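Putative sugar ABC transporter, substrate-binding protein (Clostridium phytofermentans, PDB 4WZZ) probably serves as the solute-binding component of a sugar ABC transporter and binds L-rhamnose. Local coordinates at residues G199-T202 against V203-D206; C228-T231 against E232-L235; A256-L259 against Q260-L264. One frame throughout, in Å; residues are numbered along the deposited sequence.

Contact 1 of 3, residues G199-T202 against V203-D206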
ATOM      1  N   GLY A 199      10.482   5.410   7.339  1.00 13.50           N
ATOM      2  CA  GLY A 199       9.867   5.436   8.649  1.00 14.29           C
ATOM      3  C   GLY A 199      10.508   4.422   9.587  1.00 13.11           C
ATOM      4  O   GLY A 199      10.768   4.723  10.761  1.00 13.51           O
HETATM    5  N   MSE A 200      10.741   3.207   9.094  1.00 14.45           N
HETATM    6  CA  MSE A 200      11.319   2.158   9.932  1.00 12.38           C
HETATM    7  C   MSE A 200      12.718   2.579  10.350  1.00 13.06           C
HETATM    8  O   MSE A 200      13.130   2.357  11.482  1.00 13.30           O
HETATM    9  CB  MSE A 200      11.344   0.817   9.180  1.00 11.57           C
HETATM   10  CG  MSE A 200      10.001   0.200   9.094  1.00 10.84           C
HETATM   11 SE   MSE A 200      10.195  -1.627   8.339  1.00 27.06          SE
HETATM   12  CE  MSE A 200       9.751  -1.210   6.496  1.00 20.52           C
ATOM     13  N   LYS A 201      13.454   3.178   9.431  1.00 13.54           N
ATOM     14  CA  LYS A 201      14.826   3.549   9.734  1.00 14.38           C
ATOM     15  C   LYS A 201      14.860   4.648  10.776  1.00 15.11           C
ATOM     16  O   LYS A 201      15.758   4.685  11.605  1.00 15.70           O
ATOM     17  CB  LYS A 201      15.584   3.910   8.466  1.00 15.14           C
ATOM     18  CG  LYS A 201      15.835   2.645   7.590  1.00 16.73           C
ATOM     19  CD  LYS A 201      16.696   2.929   6.388  1.00 18.24           C
ATOM     20  CE  LYS A 201      16.074   3.992   5.526  1.00 21.57           C
ATOM     21  NZ  LYS A 201      16.770   4.093   4.220  1.00 25.55           N
ATOM     22  N   THR A 202      13.878   5.543  10.745  1.00 15.16           N
ATOM     23  CA  THR A 202      13.769   6.544  11.809  1.00 15.86           C
ATOM     24  C   THR A 202      13.385   5.906  13.150  1.00 15.59           C
ATOM     25  O   THR A 202      14.006   6.182  14.177  1.00 16.39           O
ATOM     26  CB  THR A 202      12.775   7.647  11.388  1.00 16.05           C
ATOM     27  OG1 THR A 202      13.303   8.336  10.243  1.00 19.30           O
ATOM     28  CG2 THR A 202      12.527   8.671  12.507  1.00 16.80           C
ATOM     29  N   VAL A 203      12.354   5.065  13.155  1.00 14.71           N
ATOM     30  CA  VAL A 203      11.884   4.424  14.369  1.00 14.49           C
ATOM     31  C   VAL A 203      13.001   3.599  15.009  1.00 14.69           C
ATOM     32  O   VAL A 203      13.187   3.608  16.231  1.00 15.15           O
ATOM     33  CB  VAL A 203      10.675   3.524  14.048  1.00 13.53           C
ATOM     34  CG1 VAL A 203      10.300   2.638  15.239  1.00 13.32           C
ATOM     35  CG2 VAL A 203       9.501   4.359  13.624  1.00 13.87           C
HETATM   36  N   MSE A 204      13.757   2.887  14.174  1.00 15.84           N
HETATM   37  CA  MSE A 204      14.722   1.936  14.704  1.00 14.57           C
HETATM   38  C   MSE A 204      15.937   2.579  15.388  1.00 15.66           C
HETATM   39  O   MSE A 204      16.788   1.855  15.906  1.00 15.94           O
HETATM   40  CB  MSE A 204      15.194   0.979  13.596  1.00 14.08           C
HETATM   41  CG  MSE A 204      16.251   1.592  12.728  1.00 14.66           C
HETATM   42 SE   MSE A 204      16.657   0.446  11.169  1.00 24.27          SE
HETATM   43  CE  MSE A 204      18.283   1.321  10.599  1.00 15.26           C
ATOM     44  N   GLN A 205      16.015   3.919  15.400  1.00 16.34           N
ATOM     45  CA  GLN A 205      17.097   4.611  16.088  1.00 17.47           C
ATOM     46  C   GLN A 205      16.883   4.560  17.586  1.00 17.84           C
ATOM     47  O   GLN A 205      17.821   4.780  18.362  1.00 18.77           O
ATOM     48  CB  GLN A 205      17.198   6.071  15.653  1.00 18.16           C
ATOM     49  CG  GLN A 205      17.361   6.283  14.161  1.00 17.96           C
ATOM     50  CD  GLN A 205      18.614   5.634  13.630  1.00 18.18           C
ATOM     51  OE1 GLN A 205      19.696   5.835  14.174  1.00 22.31           O
ATOM     52  NE2 GLN A 205      18.469   4.812  12.592  1.00 20.07           N
ATOM     53  N   ASP A 206      15.646   4.289  17.995  1.00 15.63           N
ATOM     54  CA  ASP A 206      15.317   4.242  19.421  1.00 16.80           C
ATOM     55  C   ASP A 206      16.156   3.166  20.119  1.00 15.65           C
ATOM     56  O   ASP A 206      16.355   2.060  19.576  1.00 16.37           O
ATOM     57  CB  ASP A 206      13.842   3.940  19.611  1.00 15.79           C
ATOM     58  CG  ASP A 206      13.385   4.154  21.025  1.00 24.98           C
ATOM     59  OD1 ASP A 206      13.637   3.279  21.878  1.00 21.73           O
ATOM     60  OD2 ASP A 206      12.771   5.204  21.285  1.00 25.68           O
TER

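Contact 2 of 3, residues C228-T231 against E232-L235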
ATOM      1  N   CYS A 228      10.483 -14.081  -4.949  1.00 11.77           N
ATOM      2  CA  CYS A 228      11.043 -15.377  -4.534  1.00 14.52           C
ATOM      3  C   CYS A 228      12.556 -15.369  -4.678  1.00 12.99           C
ATOM      4  O   CYS A 228      13.292 -15.788  -3.757  1.00 12.83           O
ATOM      5  CB  CYS A 228      10.450 -16.541  -5.344  1.00 16.53           C
ATOM      6  SG  CYS A 228       8.713 -16.902  -4.955  1.00 16.17           S
ATOM      7  N   ASP A 229      13.030 -14.896  -5.830  1.00 13.45           N
ATOM      8  CA  ASP A 229      14.465 -14.859  -6.099  1.00 16.08           C
ATOM      9  C   ASP A 229      15.210 -13.988  -5.088  1.00 17.75           C
ATOM     10  O   ASP A 229      16.282 -14.352  -4.611  1.00 15.30           O
ATOM     11  CB  ASP A 229      14.743 -14.362  -7.524  1.00 16.53           C
ATOM     12  CG  ASP A 229      14.268 -15.345  -8.620  1.00 21.00           C
ATOM     13  OD1 ASP A 229      13.931 -16.507  -8.322  1.00 20.51           O
ATOM     14  OD2 ASP A 229      14.235 -14.936  -9.797  1.00 24.63           O
ATOM     15  N   GLN A 230      14.644 -12.838  -4.745  1.00 12.36           N
ATOM     16  CA  GLN A 230      15.272 -11.946  -3.770  1.00 13.84           C
ATOM     17  C   GLN A 230      15.232 -12.532  -2.364  1.00 14.34           C
ATOM     18  O   GLN A 230      16.139 -12.299  -1.582  1.00 11.66           O
ATOM     19  CB  GLN A 230      14.659 -10.546  -3.809  1.00 13.60           C
ATOM     20  CG  GLN A 230      14.995  -9.795  -5.089  1.00 17.46           C
ATOM     21  CD  GLN A 230      16.485  -9.689  -5.345  1.00 23.88           C
ATOM     22  OE1 GLN A 230      17.259  -9.322  -4.471  1.00 23.74           O
ATOM     23  NE2 GLN A 230      16.899 -10.052  -6.555  1.00 33.16           N
ATOM     24  N   THR A 231      14.200 -13.301  -2.033  1.00 12.88           N
ATOM     25  CA  THR A 231      14.186 -13.992  -0.748  1.00 11.15           C
ATOM     26  C   THR A 231      15.362 -14.960  -0.679  1.00 12.73           C
ATOM     27  O   THR A 231      16.045 -15.022   0.337  1.00 12.55           O
ATOM     28  CB  THR A 231      12.850 -14.740  -0.494  1.00 11.85           C
ATOM     29  OG1 THR A 231      11.781 -13.794  -0.535  1.00 13.20           O
ATOM     30  CG2 THR A 231      12.851 -15.417   0.881  1.00 13.47           C
ATOM     31  N   GLU A 232      15.602 -15.717  -1.745  1.00 14.37           N
ATOM     32  CA  GLU A 232      16.761 -16.628  -1.781  1.00 13.04           C
ATOM     33  C   GLU A 232      18.064 -15.848  -1.646  1.00 14.67           C
ATOM     34  O   GLU A 232      18.991 -16.292  -0.967  1.00 15.65           O
ATOM     35  CB  GLU A 232      16.781 -17.457  -3.075  1.00 14.99           C
ATOM     36  CG  GLU A 232      15.618 -18.446  -3.127  1.00 18.46           C
ATOM     37  CD  GLU A 232      15.809 -19.559  -4.144  1.00 27.46           C
ATOM     38  OE1 GLU A 232      15.460 -19.355  -5.322  1.00 30.41           O
ATOM     39  OE2 GLU A 232      16.315 -20.633  -3.756  1.00 41.91           O
ATOM     40  N   ALA A 233      18.118 -14.671  -2.272  1.00 11.25           N
ATOM     41  CA  ALA A 233      19.308 -13.823  -2.198  1.00 13.48           C
ATOM     42  C   ALA A 233      19.551 -13.330  -0.781  1.00 12.02           C
ATOM     43  O   ALA A 233      20.706 -13.275  -0.336  1.00 16.11           O
ATOM     44  CB  ALA A 233      19.180 -12.628  -3.147  1.00 17.94           C
ATOM     45  N   ILE A 234      18.475 -12.935  -0.089  1.00 11.81           N
ATOM     46  CA  ILE A 234      18.569 -12.542   1.313  1.00 13.25           C
ATOM     47  C   ILE A 234      19.179 -13.686   2.154  1.00 12.88           C
ATOM     48  O   ILE A 234      20.126 -13.489   2.935  1.00 13.12           O
ATOM     49  CB  ILE A 234      17.197 -12.147   1.885  1.00 10.43           C
ATOM     50  CG1 ILE A 234      16.751 -10.811   1.274  1.00 11.16           C
ATOM     51  CG2 ILE A 234      17.251 -12.092   3.411  1.00 14.19           C
ATOM     52  CD1 ILE A 234      15.313 -10.500   1.494  1.00 11.63           C
ATOM     53  N   LEU A 235      18.646 -14.884   1.965  1.00 10.86           N
ATOM     54  CA  LEU A 235      19.063 -16.049   2.736  1.00 13.36           C
ATOM     55  C   LEU A 235      20.526 -16.414   2.457  1.00 18.17           C
ATOM     56  O   LEU A 235      21.260 -16.806   3.362  1.00 15.90           O
ATOM     57  CB  LEU A 235      18.136 -17.231   2.429  1.00 11.28           C
ATOM     58  CG  LEU A 235      16.694 -17.100   2.930  1.00 14.38           C
ATOM     59  CD1 LEU A 235      15.841 -18.219   2.369  1.00 16.26           C
ATOM     60  CD2 LEU A 235      16.595 -17.076   4.445  1.00 15.85           C
TER
HETATM   61  O   HOH W   1      13.129 -18.466  -6.072  1.00 33.16           O

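Contact 3 of 3, residues A256-L259 against Q260-L264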
ATOM      1  N   ALA A 256       7.086 -16.110   2.033  1.00  8.63           N
ATOM      2  CA  ALA A 256       6.499 -17.216   2.800  1.00 10.11           C
ATOM      3  C   ALA A 256       6.631 -18.546   2.070  1.00 10.71           C
ATOM      4  O   ALA A 256       6.944 -19.598   2.676  1.00 12.69           O
ATOM      5  CB  ALA A 256       5.049 -16.927   3.100  1.00 10.90           C
ATOM      6  N   LYS A 257       6.380 -18.514   0.774  1.00 10.12           N
ATOM      7  CA  LYS A 257       6.467 -19.702  -0.060  1.00 13.35           C
ATOM      8  C   LYS A 257       7.884 -20.261  -0.062  1.00 13.56           C
ATOM      9  O   LYS A 257       8.088 -21.456   0.117  1.00 12.24           O
ATOM     10  CB  LYS A 257       6.015 -19.387  -1.493  1.00 14.24           C
ATOM     11  CG  LYS A 257       6.121 -20.558  -2.463  1.00 22.58           C
ATOM     12  CD  LYS A 257       5.299 -21.768  -2.019  1.00 29.72           C
ATOM     13  CE  LYS A 257       4.947 -22.712  -3.188  1.00 39.63           C
ATOM     14  NZ  LYS A 257       6.144 -23.288  -3.870  1.00 41.40           N
ATOM     15  N   VAL A 258       8.863 -19.382  -0.224  1.00 12.37           N
ATOM     16  CA  VAL A 258      10.267 -19.772  -0.204  1.00 12.89           C
ATOM     17  C   VAL A 258      10.663 -20.351   1.156  1.00 10.95           C
ATOM     18  O   VAL A 258      11.292 -21.403   1.225  1.00 12.38           O
ATOM     19  CB  VAL A 258      11.185 -18.569  -0.587  1.00 13.08           C
ATOM     20  CG1 VAL A 258      12.657 -18.902  -0.368  1.00 14.80           C
ATOM     21  CG2 VAL A 258      10.947 -18.143  -2.032  1.00 10.85           C
ATOM     22  N   LEU A 259      10.295 -19.684   2.247  1.00 10.42           N
ATOM     23  CA  LEU A 259      10.689 -20.182   3.573  1.00 10.64           C
ATOM     24  C   LEU A 259      10.046 -21.536   3.840  1.00 12.71           C
ATOM     25  O   LEU A 259      10.665 -22.418   4.442  1.00 15.08           O
ATOM     26  CB  LEU A 259      10.298 -19.196   4.667  1.00 11.43           C
ATOM     27  CG  LEU A 259      11.008 -17.841   4.624  1.00 11.20           C
ATOM     28  CD1 LEU A 259      10.468 -16.987   5.759  1.00 13.35           C
ATOM     29  CD2 LEU A 259      12.533 -17.994   4.698  1.00 11.76           C
ATOM     30  N   GLN A 260       8.811 -21.719   3.389  1.00 13.77           N
ATOM     31  CA  GLN A 260       8.156 -23.018   3.554  1.00 16.38           C
ATOM     32  C   GLN A 260       8.861 -24.082   2.729  1.00 15.53           C
ATOM     33  O   GLN A 260       9.157 -25.186   3.223  1.00 17.95           O
ATOM     34  CB  GLN A 260       6.680 -22.938   3.164  1.00 15.73           C
ATOM     35  CG  GLN A 260       5.900 -24.207   3.426  1.00 25.14           C
ATOM     36  CD  GLN A 260       4.452 -24.069   2.989  1.00 32.88           C
ATOM     37  OE1 GLN A 260       3.557 -23.864   3.809  1.00 36.35           O
ATOM     38  NE2 GLN A 260       4.219 -24.164   1.691  1.00 35.55           N
ATOM     39  N   ASP A 261       9.142 -23.776   1.468  1.00 17.30           N
ATOM     40  CA  ASP A 261       9.779 -24.766   0.595  1.00 22.56           C
ATOM     41  C   ASP A 261      11.151 -25.182   1.119  1.00 18.47           C
ATOM     42  O   ASP A 261      11.545 -26.340   0.981  1.00 22.45           O
ATOM     43  CB  ASP A 261       9.928 -24.235  -0.831  1.00 22.52           C
ATOM     44  CG  ASP A 261       8.611 -24.214  -1.596  1.00 28.26           C
ATOM     45  OD1 ASP A 261       7.608 -24.817  -1.139  1.00 33.72           O
ATOM     46  OD2 ASP A 261       8.589 -23.578  -2.672  1.00 35.37           O
ATOM     47  N   LYS A 262      11.881 -24.248   1.714  1.00 13.46           N
ATOM     48  CA  LYS A 262      13.220 -24.534   2.222  1.00 17.18           C
ATOM     49  C   LYS A 262      13.226 -25.116   3.630  1.00 17.81           C
ATOM     50  O   LYS A 262      14.285 -25.442   4.162  1.00 16.65           O
ATOM     51  CB  LYS A 262      14.068 -23.281   2.214  1.00 15.85           C
ATOM     52  CG  LYS A 262      14.364 -22.770   0.815  1.00 19.59           C
ATOM     53  CD  LYS A 262      15.132 -21.479   0.866  1.00 22.89           C
ATOM     54  CE  LYS A 262      15.635 -21.068  -0.512  1.00 36.07           C
ATOM     55  NZ  LYS A 262      16.712 -21.973  -1.015  1.00 33.89           N
ATOM     56  N   GLY A 263      12.063 -25.226   4.252  1.00 14.46           N
ATOM     57  CA  GLY A 263      11.995 -25.838   5.566  1.00 14.54           C
ATOM     58  C   GLY A 263      12.494 -24.932   6.679  1.00 13.99           C
ATOM     59  O   GLY A 263      12.905 -25.425   7.740  1.00 16.06           O
ATOM     60  N   LEU A 264      12.418 -23.610   6.462  1.00 13.12           N
ATOM     61  CA  LEU A 264      13.039 -22.637   7.352  1.00 12.59           C
ATOM     62  C   LEU A 264      12.083 -21.936   8.321  1.00 12.13           C
ATOM     63  O   LEU A 264      12.508 -21.043   9.054  1.00 15.06           O
ATOM     64  CB  LEU A 264      13.761 -21.562   6.516  1.00 13.44           C
ATOM     65  CG  LEU A 264      15.084 -22.001   5.887  1.00 17.10           C
ATOM     66  CD1 LEU A 264      15.559 -20.948   4.878  1.00 18.78           C
ATOM     67  CD2 LEU A 264      16.150 -22.236   6.951  1.00 17.28           C
TER

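Contact 1 of 3, residues G199-T202 against V203-D206
The flat group here is the carboxamide of Q205, and its NE2 edge points at the backbone O of K201. NE2 gives a hydrogen bond of 2.9 Å to K201 O, with an N-H...O angle of 170°. The acceptor lies almost in the amide plane, and the bond restrains the rotation of the amide. The Q205 chain folds at chi2 (-60°), which brings the amide back to the helix its backbone has just left. Q205 N bonds to T202 O over 3.3 Å, from above the carbonyl plane. Before this turn the helical pattern is regular: V203 N binds G199 O and M204 N binds M200 O. The selenomethionine M204 lies alongside K201, pointing the same way. Its CG sits 3.3 Å from K201 O, and its methyl CE reaches K201 CG at 4.1 Å. The V203 methyl CG2 rests 3.2 Å from G199 O. A type I beta turn from V203 to D206 then leads away from the helix. This is the C-terminal end of helix 191-203, which leads on to strand 212-219. M200, also a selenomethionine, packs with V203 and M204 on M168 of helix 160-174.

Contact 2 of 3, residues C228-T231 against E232-L235
D229 and E232 meet through a water on the outer face of the helix. The water donates to D229 OD1 and to E232 OE1, the latter over 2.6 Å. The two carboxylate oxygens, D229 OD1 and E232 OE1, stay 4.4 Å apart. The shared water probably eases the repulsion between these like charges. Each carboxylate also has a partner outside the two segments: Q225 NE2 binds D229 OD1, and K262 forms a salt bridge with E232 OE2. The E232 chain sets out beside its own backbone N (chi1 -67°) and then runs extended, with CG passing 3.6 Å from C228 O. This carries the carboxylate back toward the D229 side.

Q230 bends at chi2 (-56°), and its OE1 comes within 4.0 Å of the A233 methyl CB. On the buried side, I234 lays CG1 3.3 Å from Q230 O. L235 sets CG 3.4 Å from T231 O, and its CD1 approaches T231 CG2 at 4.4 Å. The T231 hydroxyl turns back along the helix to S227 O, which leaves its methyl on the side of the backbone carbonyl. Four consecutive i to i+4 backbone bonds link the segments, from E232 N to C228 O through L235 N to T231 O.

T231 and I234 rest on L184 of strand 179-185, and C228 and T231 face helix 249-261. The arrangement is that of an amphipathic helix flanking a parallel sheet, with T231 and I234 inward and D229 and E232 outward, as in the alpha/beta lobes of periplasmic binding proteins.

Contact 3 of 3, residues A256-L259 against Q260-L264
K257 reaches forward one helical turn to D261. From CB the chain runs to CG, anti to the backbone N (chi1 178°), and CG lies 3.9 Å from D261 OD2. A bend at chi2 turns CD along the carboxylate, close to both of its oxygens. CE stays 3.8 Å from D261 OD2. A second bend at chi4 (61°) then tips NZ onto that oxygen. The salt bridge from K257 NZ to D261 OD2 is 2.7 Å long and uses the syn lone pair. The other oxygen, D261 OD1, is 3.5 Å from K257 NZ.

The backbone of the same turn is bonded from Q260 N to A256 O, D261 N to K257 O and K262 N to V258 O. The helix then ends in a Schellman motif at G263, whose positive phi (76°) breaks the helical path. Two bonds make the motif: G263 N to Q260 O at 3.1 Å and L264 N to L259 O at 2.9 Å. The donor L264 N lies in the carbonyl plane of L259. This caps the helix of the beta-alpha-beta unit formed by strand 243-246, helix 249-261 and strand 269-272.

V258 and K262 lie side by side. V258 CG1 touches K262 CE at 3.7 Å, while the K262 ammonium group goes on to E232 of helix 224-237. L259 and L264 cross at about a right angle, with L259 CD2 4.2 Å from L264 CB. L259 also packs on L270 of strand 269-272.

How the contacts relate
The three contacts follow in series along the chain, neither nested nor crossing. Each joins directly consecutive segments, so none closes a long loop. Contact 1 comes first, at the end of helix 191-203. Contact 2 lies within helix 224-237, and contact 3 ends helix 249-261. Contacts 2 and 3 touch. Besides the E232-K262 bridge, C228 CB packs on V258 CG2 and L235 CD1 on K262 CD, each at 3.7 Å. They tie two neighbouring helices together. Contact 1 stands apart, its centre about 24 Å from that of contact 2. The three helices are the successive connections between strands 179-185, 212-219, 243-246 and 269-272 of the four-stranded parallel sheet.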